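Local coordinates for protein putative fimbrial subunit (Corynebacterium diphtheriae, PDB 4HSQ) that probably forms the shaft of cell-surface pili as the major pilin, here represented by its second and third domains, the latter with a bound calcium ion, at residues A13-N16 with I17-Y21; L66-S69 with D70-V73; C173-A176 with A177-G180; L225-T228 with K229-A232; I244-R248 with A249-E253. All coordinates share one frame; numbering follows the deposited sequence.

Interaction 1: residues A13-N16 with I17-Y21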
loop_
_atom_site.group_PDB
_atom_site.type_symbol
_atom_site.label_atom_id
_atom_site.label_comp_id
_atom_site.label_asym_id
_atom_site.label_seq_id
_atom_site.Cartn_x
_atom_site.Cartn_y
_atom_site.Cartn_z
ATOM N N ALA A 13 -2.877 -4.255 5.034
ATOM C CA ALA A 13 -3.395 -3.513 6.211
ATOM C C ALA A 13 -2.284 -2.811 6.998
ATOM O O ALA A 13 -1.226 -3.391 7.291
ATOM C CB ALA A 13 -4.202 -4.414 7.142
ATOM N N ASP A 14 -2.513 -1.528 7.244
ATOM C CA ASP A 14 -1.674 -0.584 7.987
ATOM C C ASP A 14 -0.339 -0.279 7.311
ATOM O O ASP A 14 0.482 0.421 7.888
ATOM C CB ASP A 14 -1.424 -1.081 9.429
ATOM C CG ASP A 14 -2.697 -1.338 10.228
ATOM O OD1 ASP A 14 -3.578 -0.441 10.263
ATOM O OD2 ASP A 14 -2.825 -2.430 10.788
ATOM N N GLN A 15 -0.131 -0.718 6.085
ATOM C CA GLN A 15 1.151 -0.454 5.423
ATOM C C GLN A 15 1.014 0.846 4.661
ATOM O O GLN A 15 0.190 0.956 3.756
ATOM C CB GLN A 15 1.551 -1.636 4.505
ATOM C CG GLN A 15 1.672 -2.997 5.267
ATOM C CD GLN A 15 2.410 -2.832 6.593
ATOM O OE1 GLN A 15 3.545 -2.386 6.641
ATOM N NE2 GLN A 15 1.738 -3.074 7.698
ATOM N N ASN A 16 1.814 1.847 5.039
ATOM C CA ASN A 16 1.729 3.153 4.412
ATOM C C ASN A 16 2.689 3.247 3.198
ATOM O O ASN A 16 3.214 2.234 2.737
ATOM C CB ASN A 16 1.996 4.220 5.485
ATOM C CG ASN A 16 0.924 4.148 6.570
ATOM O OD1 ASN A 16 -0.283 4.098 6.304
ATOM N ND2 ASN A 16 1.316 4.122 7.812
ATOM N N ILE A 17 2.865 4.443 2.634
ATOM C CA ILE A 17 3.784 4.573 1.505
ATOM C C ILE A 17 5.204 4.155 1.965
ATOM O O ILE A 17 5.613 4.515 3.067
ATOM C CB ILE A 17 3.751 6.022 0.952
ATOM C CG1 ILE A 17 2.420 6.349 0.235
ATOM C CG2 ILE A 17 4.995 6.395 0.124
ATOM C CD1 ILE A 17 1.915 5.427 -0.738
ATOM N N GLN A 18 5.888 3.354 1.131
ATOM C CA GLN A 18 7.256 2.839 1.318
ATOM C C GLN A 18 7.325 1.715 2.394
ATOM O O GLN A 18 8.408 1.244 2.728
ATOM C CB GLN A 18 8.270 3.975 1.569
ATOM C CG GLN A 18 8.536 4.802 0.280
ATOM C CD GLN A 18 9.269 4.015 -0.811
ATOM O OE1 GLN A 18 9.613 2.850 -0.644
ATOM N NE2 GLN A 18 9.578 4.649 -1.932
ATOM N N ASP A 19 6.165 1.269 2.897
ATOM C CA ASP A 19 6.073 0.107 3.768
ATOM C C ASP A 19 5.876 -1.104 2.879
ATOM O O ASP A 19 5.025 -1.080 1.982
ATOM C CB ASP A 19 4.937 0.224 4.786
ATOM C CG ASP A 19 5.172 1.255 5.871
ATOM O OD1 ASP A 19 6.358 1.495 6.227
ATOM O OD2 ASP A 19 4.174 1.784 6.412
ATOM N N ALA A 20 6.647 -2.161 3.116
ATOM C CA ALA A 20 6.516 -3.372 2.296
ATOM C C ALA A 20 5.166 -4.037 2.494
ATOM O O ALA A 20 4.684 -4.142 3.630
ATOM C CB ALA A 20 7.620 -4.356 2.643
ATOM N N TYR A 21 4.564 -4.516 1.403
ATOM C CA TYR A 21 3.326 -5.300 1.525
ATOM C C TYR A 21 3.363 -6.386 0.472
ATOM O O TYR A 21 4.277 -6.391 -0.349
ATOM C CB TYR A 21 2.051 -4.456 1.507
ATOM C CG TYR A 21 1.667 -3.832 0.185
ATOM C CD1 TYR A 21 0.860 -4.519 -0.724
ATOM C CD2 TYR A 21 2.005 -2.516 -0.110
ATOM C CE1 TYR A 21 0.441 -3.926 -1.912
ATOM C CE2 TYR A 21 1.600 -1.914 -1.303
ATOM C CZ TYR A 21 0.813 -2.622 -2.196
ATOM O OH TYR A 21 0.405 -2.063 -3.381
HETATM O O HOH W 1 3.769 0.643 0.408
HETATM O O HOH W 2 4.246 3.660 8.321
#

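Interaction 2: residues L66-S69 with D70-V73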
loop_
_atom_site.group_PDB
_atom_site.type_symbol
_atom_site.label_atom_id
_atom_site.label_comp_id
_atom_site.label_asym_id
_atom_site.label_seq_id
_atom_site.Cartn_x
_atom_site.Cartn_y
_atom_site.Cartn_z
ATOM N N LEU A 66 9.157 -24.106 -3.330
ATOM C CA LEU A 66 10.217 -24.101 -4.345
ATOM C C LEU A 66 11.406 -23.264 -3.913
ATOM O O LEU A 66 11.258 -22.364 -3.085
ATOM C CB LEU A 66 9.684 -23.599 -5.710
ATOM C CG LEU A 66 8.581 -24.407 -6.403
ATOM C CD1 LEU A 66 8.452 -24.006 -7.863
ATOM C CD2 LEU A 66 8.825 -25.909 -6.323
ATOM N N GLY A 67 12.579 -23.597 -4.434
ATOM C CA GLY A 67 13.798 -22.840 -4.187
ATOM C C GLY A 67 14.085 -21.905 -5.350
ATOM O O GLY A 67 13.429 -21.991 -6.390
ATOM N N THR A 68 15.088 -21.027 -5.216
ATOM C CA THR A 68 15.413 -20.075 -6.291
ATOM C C THR A 68 15.954 -20.751 -7.567
ATOM O O THR A 68 15.890 -20.132 -8.609
ATOM C CB THR A 68 16.359 -18.987 -5.804
ATOM O OG1 THR A 68 17.587 -19.620 -5.439
ATOM C CG2 THR A 68 15.759 -18.169 -4.644
ATOM N N SER A 69 16.374 -22.032 -7.529
ATOM C CA SER A 69 16.773 -22.723 -8.756
ATOM C C SER A 69 15.541 -23.218 -9.525
ATOM O O SER A 69 15.658 -23.584 -10.697
ATOM C CB SER A 69 17.691 -23.908 -8.449
ATOM O OG SER A 69 18.939 -23.415 -7.987
ATOM N N ASP A 70 14.365 -23.213 -8.861
ATOM C CA ASP A 70 13.113 -23.730 -9.415
ATOM C C ASP A 70 12.343 -22.704 -10.238
ATOM O O ASP A 70 11.367 -23.067 -10.905
ATOM C CB ASP A 70 12.227 -24.288 -8.299
ATOM C CG ASP A 70 12.830 -25.489 -7.589
ATOM O OD1 ASP A 70 13.494 -26.311 -8.261
ATOM O OD2 ASP A 70 12.607 -25.627 -6.377
ATOM N N TYR A 71 12.776 -21.439 -10.223
ATOM C CA TYR A 71 12.101 -20.405 -10.984
ATOM C C TYR A 71 13.070 -19.272 -11.340
ATOM O O TYR A 71 14.119 -19.128 -10.711
ATOM C CB TYR A 71 10.872 -19.846 -10.216
ATOM C CG TYR A 71 11.204 -19.199 -8.879
ATOM C CD1 TYR A 71 11.538 -17.845 -8.796
ATOM C CD2 TYR A 71 11.161 -19.934 -7.695
ATOM C CE1 TYR A 71 11.854 -17.248 -7.571
ATOM C CE2 TYR A 71 11.467 -19.346 -6.462
ATOM C CZ TYR A 71 11.800 -17.999 -6.406
ATOM O OH TYR A 71 12.086 -17.394 -5.205
ATOM N N THR A 72 12.718 -18.477 -12.340
ATOM C CA THR A 72 13.529 -17.290 -12.620
ATOM C C THR A 72 12.630 -16.115 -12.320
ATOM O O THR A 72 11.401 -16.250 -12.386
ATOM C CB THR A 72 14.082 -17.244 -14.051
ATOM O OG1 THR A 72 12.993 -17.105 -14.954
ATOM C CG2 THR A 72 14.948 -18.443 -14.417
ATOM N N VAL A 73 13.234 -14.978 -11.977
ATOM C CA VAL A 73 12.542 -13.706 -11.762
ATOM C C VAL A 73 13.160 -12.734 -12.720
ATOM O O VAL A 73 14.391 -12.648 -12.783
ATOM C CB VAL A 73 12.638 -13.179 -10.295
ATOM C CG1 VAL A 73 11.638 -12.034 -10.060
ATOM C CG2 VAL A 73 12.398 -14.287 -9.282
#

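Interaction 3: residues C173-A176 with A177-G180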
loop_
_atom_site.group_PDB
_atom_site.type_symbol
_atom_site.label_atom_id
_atom_site.label_comp_id
_atom_site.label_asym_id
_atom_site.label_seq_id
_atom_site.Cartn_x
_atom_site.Cartn_y
_atom_site.Cartn_z
ATOM N N CYS A 173 -4.617 5.456 16.062
ATOM C CA CYS A 173 -5.339 5.691 17.314
ATOM C C CYS A 173 -6.754 5.175 17.203
ATOM O O CYS A 173 -7.266 5.056 16.097
ATOM C CB CYS A 173 -5.334 7.182 17.683
ATOM S SG CYS A 173 -6.176 8.262 16.486
ATOM N N THR A 174 -7.416 4.940 18.337
ATOM C CA THR A 174 -8.850 4.621 18.253
ATOM C C THR A 174 -9.592 5.946 18.406
ATOM O O THR A 174 -10.667 6.107 17.849
ATOM C CB THR A 174 -9.314 3.521 19.214
ATOM O OG1 THR A 174 -8.792 3.768 20.507
ATOM C CG2 THR A 174 -8.912 2.128 18.739
ATOM N N SER A 175 -8.970 6.929 19.110
ATOM C CA SER A 175 -9.500 8.289 19.303
ATOM C C SER A 175 -8.349 9.226 19.666
ATOM O O SER A 175 -7.266 8.754 20.029
ATOM C CB SER A 175 -10.572 8.314 20.394
ATOM O OG SER A 175 -10.019 8.455 21.695
ATOM N N ALA A 176 -8.591 10.533 19.629
ATOM C CA ALA A 176 -7.586 11.523 20.013
ATOM C C ALA A 176 -7.196 11.391 21.500
ATOM O O ALA A 176 -6.149 11.903 21.882
ATOM C CB ALA A 176 -8.107 12.930 19.737
ATOM N N ALA A 177 -8.029 10.711 22.332
ATOM C CA ALA A 177 -7.744 10.541 23.770
ATOM C C ALA A 177 -6.969 9.247 24.073
ATOM O O ALA A 177 -6.540 9.067 25.214
ATOM C CB ALA A 177 -9.054 10.532 24.554
ATOM N N VAL A 178 -6.892 8.301 23.085
ATOM C CA VAL A 178 -6.252 6.990 23.273
ATOM C C VAL A 178 -5.366 6.685 22.046
ATOM O O VAL A 178 -5.822 6.129 21.039
ATOM C CB VAL A 178 -7.250 5.829 23.577
ATOM C CG1 VAL A 178 -6.496 4.590 24.063
ATOM C CG2 VAL A 178 -8.298 6.237 24.626
ATOM N N LEU A 179 -4.102 7.064 22.149
ATOM C CA LEU A 179 -3.122 6.823 21.089
ATOM C C LEU A 179 -2.740 5.364 21.021
ATOM O O LEU A 179 -2.654 4.687 22.057
ATOM C CB LEU A 179 -1.850 7.675 21.308
ATOM C CG LEU A 179 -2.013 9.188 21.190
ATOM C CD1 LEU A 179 -0.675 9.895 21.392
ATOM C CD2 LEU A 179 -2.609 9.587 19.829
ATOM N N GLY A 180 -2.536 4.901 19.794
ATOM C CA GLY A 180 -2.110 3.545 19.486
ATOM C C GLY A 180 -0.663 3.570 19.064
ATOM O O GLY A 180 0.136 4.326 19.617
#

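Interaction 4: residues L225-T228 with K229-A232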
loop_
_atom_site.group_PDB
_atom_site.type_symbol
_atom_site.label_atom_id
_atom_site.label_comp_id
_atom_site.label_asym_id
_atom_site.label_seq_id
_atom_site.Cartn_x
_atom_site.Cartn_y
_atom_site.Cartn_z
ATOM N N LEU A 225 -2.719 13.073 14.793
ATOM C CA LEU A 225 -1.563 13.988 14.698
ATOM C C LEU A 225 -1.318 14.537 16.066
ATOM O O LEU A 225 -2.241 15.060 16.665
ATOM C CB LEU A 225 -1.859 15.156 13.726
ATOM C CG LEU A 225 -1.927 14.750 12.261
ATOM C CD1 LEU A 225 -2.771 15.728 11.471
ATOM C CD2 LEU A 225 -0.531 14.667 11.681
ATOM N N LYS A 226 -0.091 14.425 16.565
ATOM C CA LYS A 226 0.303 14.942 17.860
ATOM C C LYS A 226 1.203 16.128 17.625
ATOM O O LYS A 226 2.273 15.953 17.069
ATOM C CB LYS A 226 1.044 13.853 18.663
ATOM C CG LYS A 226 1.381 14.290 20.070
ATOM C CD LYS A 226 2.222 13.241 20.765
ATOM C CE LYS A 226 2.419 13.581 22.224
ATOM N NZ LYS A 226 3.211 12.542 22.933
ATOM N N GLU A 227 0.789 17.315 18.033
ATOM C CA GLU A 227 1.646 18.495 17.879
ATOM C C GLU A 227 2.636 18.494 19.010
ATOM O O GLU A 227 2.236 18.559 20.165
ATOM C CB GLU A 227 0.811 19.761 17.859
ATOM C CG GLU A 227 1.620 20.973 17.433
ATOM C CD GLU A 227 0.803 22.243 17.436
ATOM O OE1 GLU A 227 -0.440 22.167 17.310
ATOM O OE2 GLU A 227 1.415 23.323 17.564
ATOM N N THR A 228 3.917 18.315 18.693
ATOM C CA THR A 228 4.953 18.181 19.733
ATOM C C THR A 228 5.643 19.520 20.006
ATOM O O THR A 228 6.199 19.703 21.094
ATOM C CB THR A 228 5.959 17.086 19.353
ATOM O OG1 THR A 228 6.444 17.362 18.047
ATOM C CG2 THR A 228 5.318 15.670 19.365
ATOM N N LYS A 229 5.600 20.447 19.028
ATOM C CA LYS A 229 6.201 21.776 19.181
ATOM C C LYS A 229 5.367 22.794 18.455
ATOM O O LYS A 229 5.020 22.593 17.294
ATOM C CB LYS A 229 7.653 21.805 18.666
ATOM C CG LYS A 229 8.372 23.113 19.006
ATOM C CD LYS A 229 9.727 23.192 18.313
ATOM C CE LYS A 229 9.666 23.890 16.979
ATOM N NZ LYS A 229 9.274 25.327 17.088
ATOM N N ALA A 230 5.003 23.873 19.148
ATOM C CA ALA A 230 4.184 24.909 18.515
ATOM C C ALA A 230 5.088 25.911 17.785
ATOM O O ALA A 230 6.283 25.975 18.092
ATOM C CB ALA A 230 3.336 25.615 19.569
ATOM N N PRO A 231 4.575 26.666 16.790
ATOM C CA PRO A 231 5.404 27.738 16.177
ATOM C C PRO A 231 5.907 28.716 17.244
ATOM O O PRO A 231 5.244 28.883 18.273
ATOM C CB PRO A 231 4.416 28.462 15.256
ATOM C CG PRO A 231 3.323 27.439 14.991
ATOM C CD PRO A 231 3.185 26.715 16.293
ATOM N N ALA A 232 7.060 29.352 17.016
ATOM C CA ALA A 232 7.604 30.306 17.980
ATOM C C ALA A 232 6.575 31.420 18.252
ATOM O O ALA A 232 5.965 31.937 17.310
ATOM C CB ALA A 232 8.908 30.888 17.446
#

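Interaction 5: residues I244-R248 with A249-E253. With CA (calcium ion), chain B.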
loop_
_atom_site.group_PDB
_atom_site.type_symbol
_atom_site.label_atom_id
_atom_site.label_comp_id
_atom_site.label_asym_id
_atom_site.label_seq_id
_atom_site.Cartn_x
_atom_site.Cartn_y
_atom_site.Cartn_z
ATOM N N ILE A 244 -7.884 12.003 12.795
ATOM C CA ILE A 244 -8.199 12.113 11.374
ATOM C C ILE A 244 -9.013 10.897 10.934
ATOM O O ILE A 244 -8.539 9.770 11.102
ATOM C CB ILE A 244 -6.860 12.203 10.573
ATOM C CG1 ILE A 244 -5.979 13.403 11.007
ATOM C CG2 ILE A 244 -7.085 12.189 9.062
ATOM C CD1 ILE A 244 -6.552 14.748 10.731
ATOM N N GLU A 245 -10.173 11.130 10.298
ATOM C CA GLU A 245 -11.012 10.068 9.693
ATOM C C GLU A 245 -10.505 9.900 8.264
ATOM O O GLU A 245 -10.933 10.618 7.352
ATOM C CB GLU A 245 -12.524 10.426 9.710
ATOM C CG GLU A 245 -13.088 10.786 11.074
ATOM C CD GLU A 245 -14.573 10.527 11.284
ATOM O OE1 GLU A 245 -15.044 10.721 12.430
ATOM O OE2 GLU A 245 -15.263 10.121 10.319
ATOM N N PHE A 246 -9.507 9.042 8.094
ATOM C CA PHE A 246 -8.792 8.898 6.825
ATOM C C PHE A 246 -9.388 7.804 5.924
ATOM O O PHE A 246 -8.745 6.829 5.564
ATOM C CB PHE A 246 -7.315 8.664 7.137
ATOM C CG PHE A 246 -6.382 9.094 6.043
ATOM C CD1 PHE A 246 -6.202 10.443 5.747
ATOM C CD2 PHE A 246 -5.688 8.152 5.294
ATOM C CE1 PHE A 246 -5.325 10.841 4.727
ATOM C CE2 PHE A 246 -4.834 8.550 4.272
ATOM C CZ PHE A 246 -4.630 9.885 4.021
ATOM N N THR A 247 -10.613 8.048 5.479
ATOM C CA THR A 247 -11.365 7.136 4.612
ATOM C C THR A 247 -11.335 7.608 3.162
ATOM O O THR A 247 -11.138 8.795 2.894
ATOM C CB THR A 247 -12.812 7.000 5.091
ATOM O OG1 THR A 247 -13.474 8.253 4.872
ATOM C CG2 THR A 247 -12.904 6.567 6.570
ATOM N N ARG A 248 -11.539 6.681 2.231
ATOM C CA ARG A 248 -11.638 7.011 0.804
ATOM C C ARG A 248 -12.605 8.184 0.543
ATOM O O ARG A 248 -12.263 9.120 -0.195
ATOM C CB ARG A 248 -12.126 5.780 0.018
ATOM C CG ARG A 248 -11.074 4.662 -0.105
ATOM C CD ARG A 248 -11.661 3.437 -0.769
ATOM N NE ARG A 248 -12.754 2.842 -0.001
ATOM C CZ ARG A 248 -13.602 1.944 -0.493
ATOM N NH1 ARG A 248 -13.471 1.512 -1.743
ATOM N NH2 ARG A 248 -14.591 1.483 0.251
ATOM N N ALA A 249 -13.817 8.125 1.133
ATOM C CA ALA A 249 -14.854 9.148 0.944
ATOM C C ALA A 249 -14.412 10.506 1.493
ATOM O O ALA A 249 -14.595 11.527 0.794
ATOM C CB ALA A 249 -16.154 8.714 1.594
ATOM N N LYS A 250 -13.786 10.532 2.686
ATOM C CA LYS A 250 -13.306 11.806 3.258
ATOM C C LYS A 250 -12.161 12.417 2.432
ATOM O O LYS A 250 -12.142 13.618 2.195
ATOM C CB LYS A 250 -12.854 11.656 4.722
ATOM C CG LYS A 250 -14.022 11.493 5.705
ATOM C CD LYS A 250 -14.666 12.829 6.107
ATOM C CE LYS A 250 -15.825 12.651 7.063
ATOM N NZ LYS A 250 -15.379 12.207 8.412
ATOM N N ILE A 251 -11.261 11.588 1.950
ATOM C CA ILE A 251 -10.105 12.042 1.145
ATOM C C ILE A 251 -10.586 12.603 -0.192
ATOM O O ILE A 251 -10.097 13.640 -0.641
ATOM C CB ILE A 251 -9.129 10.866 0.940
ATOM C CG1 ILE A 251 -8.502 10.425 2.275
ATOM C CG2 ILE A 251 -8.054 11.189 -0.139
ATOM C CD1 ILE A 251 -7.843 9.037 2.230
ATOM N N SER A 252 -11.566 11.915 -0.798
ATOM C CA SER A 252 -12.145 12.247 -2.113
ATOM C C SER A 252 -12.791 13.641 -2.136
ATOM O O SER A 252 -12.839 14.245 -3.206
ATOM C CB SER A 252 -13.225 11.234 -2.486
ATOM O OG SER A 252 -13.677 11.602 -3.770
ATOM N N GLU A 253 -13.309 14.134 -0.990
ATOM C CA GLU A 253 -13.896 15.494 -0.949
ATOM C C GLU A 253 -12.904 16.513 -1.481
ATOM O O GLU A 253 -11.700 16.332 -1.321
ATOM C CB GLU A 253 -14.303 15.880 0.471
ATOM C CG GLU A 253 -15.525 15.130 0.935
ATOM C CD GLU A 253 -16.173 15.762 2.151
ATOM O OE1 GLU A 253 -16.842 16.815 2.002
ATOM O OE2 GLU A 253 -16.006 15.198 3.256
HETATM CA CA CA B . -9.603 15.861 -0.528
HETATM O O HOH W 3 -10.593 15.692 1.738
#

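Interaction 1: residues A13-N16 with I17-Y21
A type II beta turn runs from Asn-16 to Asp-19 in the loop that leads from strand 7-11 into strand 20-28. Its defining bond goes from Asp-19 N to Asn-16 O at 3.1 Å. A water ties the same two residues, donating to Asn-16 O and to Asp-19 O. A second direct bond closes the turn from the other end: Asn-16 N gives to Asp-19 OD2 at 2.7 Å, on the anti side of that oxygen. The two residues therefore grip each other in both directions. Asp-19 carries CG beside its backbone N (chi1 -70°), which swings the carboxylate back over the start of the turn. The side chains of Asn-16 and Asp-19 lie side by side and point the same way. Another water links them, accepting from Asn-16 ND2 and donating to Asp-19 OD2. Asn-16 OD1 has its partner in His-206 N, and Ile-17 is backbone hydrogen-bonded to Gly-204. The turn, in the Sgo0707 N2-type domain, thus meets strand 199-206 of the prealbumin-like domain. Gln-15 folds across Asp-19 at about a right angle, with OE1 3.5 Å from Asp-19 CB. Its CG touches Ala-20 O at 3.6 Å. The bend at chi2 (-44°) brings the amide back toward its own chain, where Gln-15 NE2 donates to Ala-13 O at 3.0 Å, nearly within the amide plane.

Interaction 2: residues L66-S69 with D70-V73
The ring of Tyr-71 has Thr-68 CA over one face, at 4.2 Å from CZ. At the ring edge, near its plane, comes Leu-66 CB, 4.4 Å from Tyr-71 CD2. Val-73 CG2 also lies at the edge, in plane. Gly-67 O approaches the ring obliquely, 3.3 Å from Tyr-71 CE2. The ring reaches under the loop because CG stands between the backbone N and the carbonyl carbon (chi1 61°). Thr-68 CG2 meets the far end of this side chain, 3.8 Å from Tyr-71 OH. The second flat group is the carboxylate of Asp-70. Gly-67 N gives to Asp-70 OD2 at 2.8 Å in a nearly straight bond, 168° at the hydrogen. It reaches the anti side of that oxygen, 30° out of the carboxylate plane. In return Asp-70 N gives to Gly-67 O at 2.9 Å. This reciprocal pair closes the loop tightly around Thr-68 and Ser-69. Leu-66 CB flanks the same carboxylate oxygen, and its CD1 rests on Asp-70 CB at 3.8 Å. Asp-70 OD2 also forms a salt bridge with Lys-94, so the oxygen serves a backbone N-H and a cation together. The loop connects strand 64-65 to strand 71-73 in the Sgo0707 N2-type domain. Tyr-71 touches Val-56 and Val-59 of strand 51-61 and Val-85 of strand 82-87, while Ser-69 and Asp-70 touch Glu-90 of helix 89-93.

Interaction 3: residues C173-A176 with A177-G180
Cys-173 and Leu-179 face each other as a non-hydrogen-bonded pair in a small antiparallel hairpin of the prealbumin-like domain. A type I beta turn from Ser-175 to Val-178 closes it. The compact side is the one that carries Cys-173 and Leu-179. Cys-173 CB meets Leu-179 CD2 at 4.2 Å and Val-178 O at 3.6 Å. The sulfur of Cys-173 is tied to Cys-224 in a disulfide, and Leu-179 also rests on Cys-224 and Val-241. This face is thereby fixed to strands 222-229 and 241-244. The face with Ser-175 and Val-178 is looser, though Ser-175 touches Glu-243. Val-178 is exposed, and its CG2 lies 4.1 Å from Ser-175 OG. Thr-174, at the corner of the chain, is exposed too, and its OG1 stands 4.0 Å from Val-178 CB. The register slips by one residue between Cys-173 and Ser-175. This beta bulge coincides with the corner. The cross-strand bond made by the bulged residue, Thr-174 N to Val-178 O, is weak at 3.4 Å. The turn itself is held more firmly. Val-178 N gives to Ser-175 O at 3.1 Å. The hydroxyl of Ser-175, set between its backbone N and carbonyl carbon (chi1 86°), leans over the turn, where Ser-175 OG accepts from Ala-177 N at 3.1 Å.

Interaction 4: residues L225-T228 with K229-A232
Strand 222-229 runs through Glu-227 and is broken by a bulge at Thr-228 and Lys-229. The backbone drops out of the extended form at Thr-228 (phi -96°, psi -23°) and resumes it at Lys-229. No hydrogen bond joins segment 225-228 to segment 229-232. Both are held from outside: Thr-228 and Lys-229 share Glu-167 as their backbone partner on strand 167-173. Two residues facing one make this a classic beta bulge, in the four-stranded sheet of the prealbumin-like domain. Glu-227 touches Lys-153, and its OE2 lies close to Asn-271 OD1. This is consistent with the acid that sits beside the Lys-Asn isopeptide pair in CnaB-type domains. Glu-227 has CG anti to its own N (chi1 -169°) and stays extended beyond it. The carboxylate thus lies alongside the chain that follows. Glu-227 OE2 comes to 3.3 Å from Ala-230 CA and 3.6 Å from Ala-230 CB. The ring of Pro-231 touches the same oxygen more loosely, with CD 4.0 Å away. Glu-227 CG passes Lys-229 O at 3.8 Å. Lys-229 starts extended, then bends at its last two torsions and curls forward. Lys-229 NZ donates to Ala-230 O at 3.2 Å. The same ammonium also makes a weak hydrogen bond to Gly-165 O.

Interaction 5: residues I244-R248 with A249-E253
Backbone and capping bonds start helix 248-252 from Thr-247. Ile-251 N gives to Thr-247 O at 3.0 Å, and Ser-252 N to Arg-248 O at 2.9 Å. Thr-247 is the N-cap: its OG1 accepts from Lys-250 N at 3.2 Å. The threonine hydroxyl stands between its backbone N and carbonyl carbon (chi1 68°), which turns it toward the N-H of Lys-250 in the first turn. One salt bridge crosses the contact. Lys-250 bends at chi2 and chi4 to bring NZ to 2.8 Å from Glu-245 OE2, though the hydrogen bond within it is weak. Arg-248 points elsewhere, to salt bridges with Glu-215 and Asp-209 and a cation-pi contact with Tyr-145. The apolar contact is a CH-pi one. Ile-251 CD1 sits over the face of the Phe-246 ring, 3.7 Å from its centroid and 10° off the normal. The calcium ion is bound by Ile-251 O and Glu-253 O, each at 2.3 Å, and by a water at 2.5 Å. That water also donates to Lys-250 O. Asp-260 OD1, Asp-261 O and Thr-264 O complete the shell. The arrangement is an N-capped short helix whose C-terminal end supplies carbonyl ligands to a calcium site.

How the interactions relate
The five contacts follow one another along the chain. Interactions 1 and 2 belong to the Sgo0707 N2-type domain, interactions 3, 4 and 5 to the prealbumin-like domain. Interaction 2 is remote: its centre is about 50 Å from that of interaction 4, across the centre of the chain. Interaction 1 lies near that centre, and its nearest atoms are about 7 Å from interaction 5. The side chain of Asn-16 is about 10 Å from that of Ile-251, a calcium ligand in interaction 5. Interactions 4 and 5 touch directly, Leu-225 CD1 meeting Ile-244 CD1 at 4.0 Å. Interaction 3 approaches interaction 4 to about 4 Å between nearest atoms, and its Cys-173 is bonded to Cys-224, which precedes Leu-225.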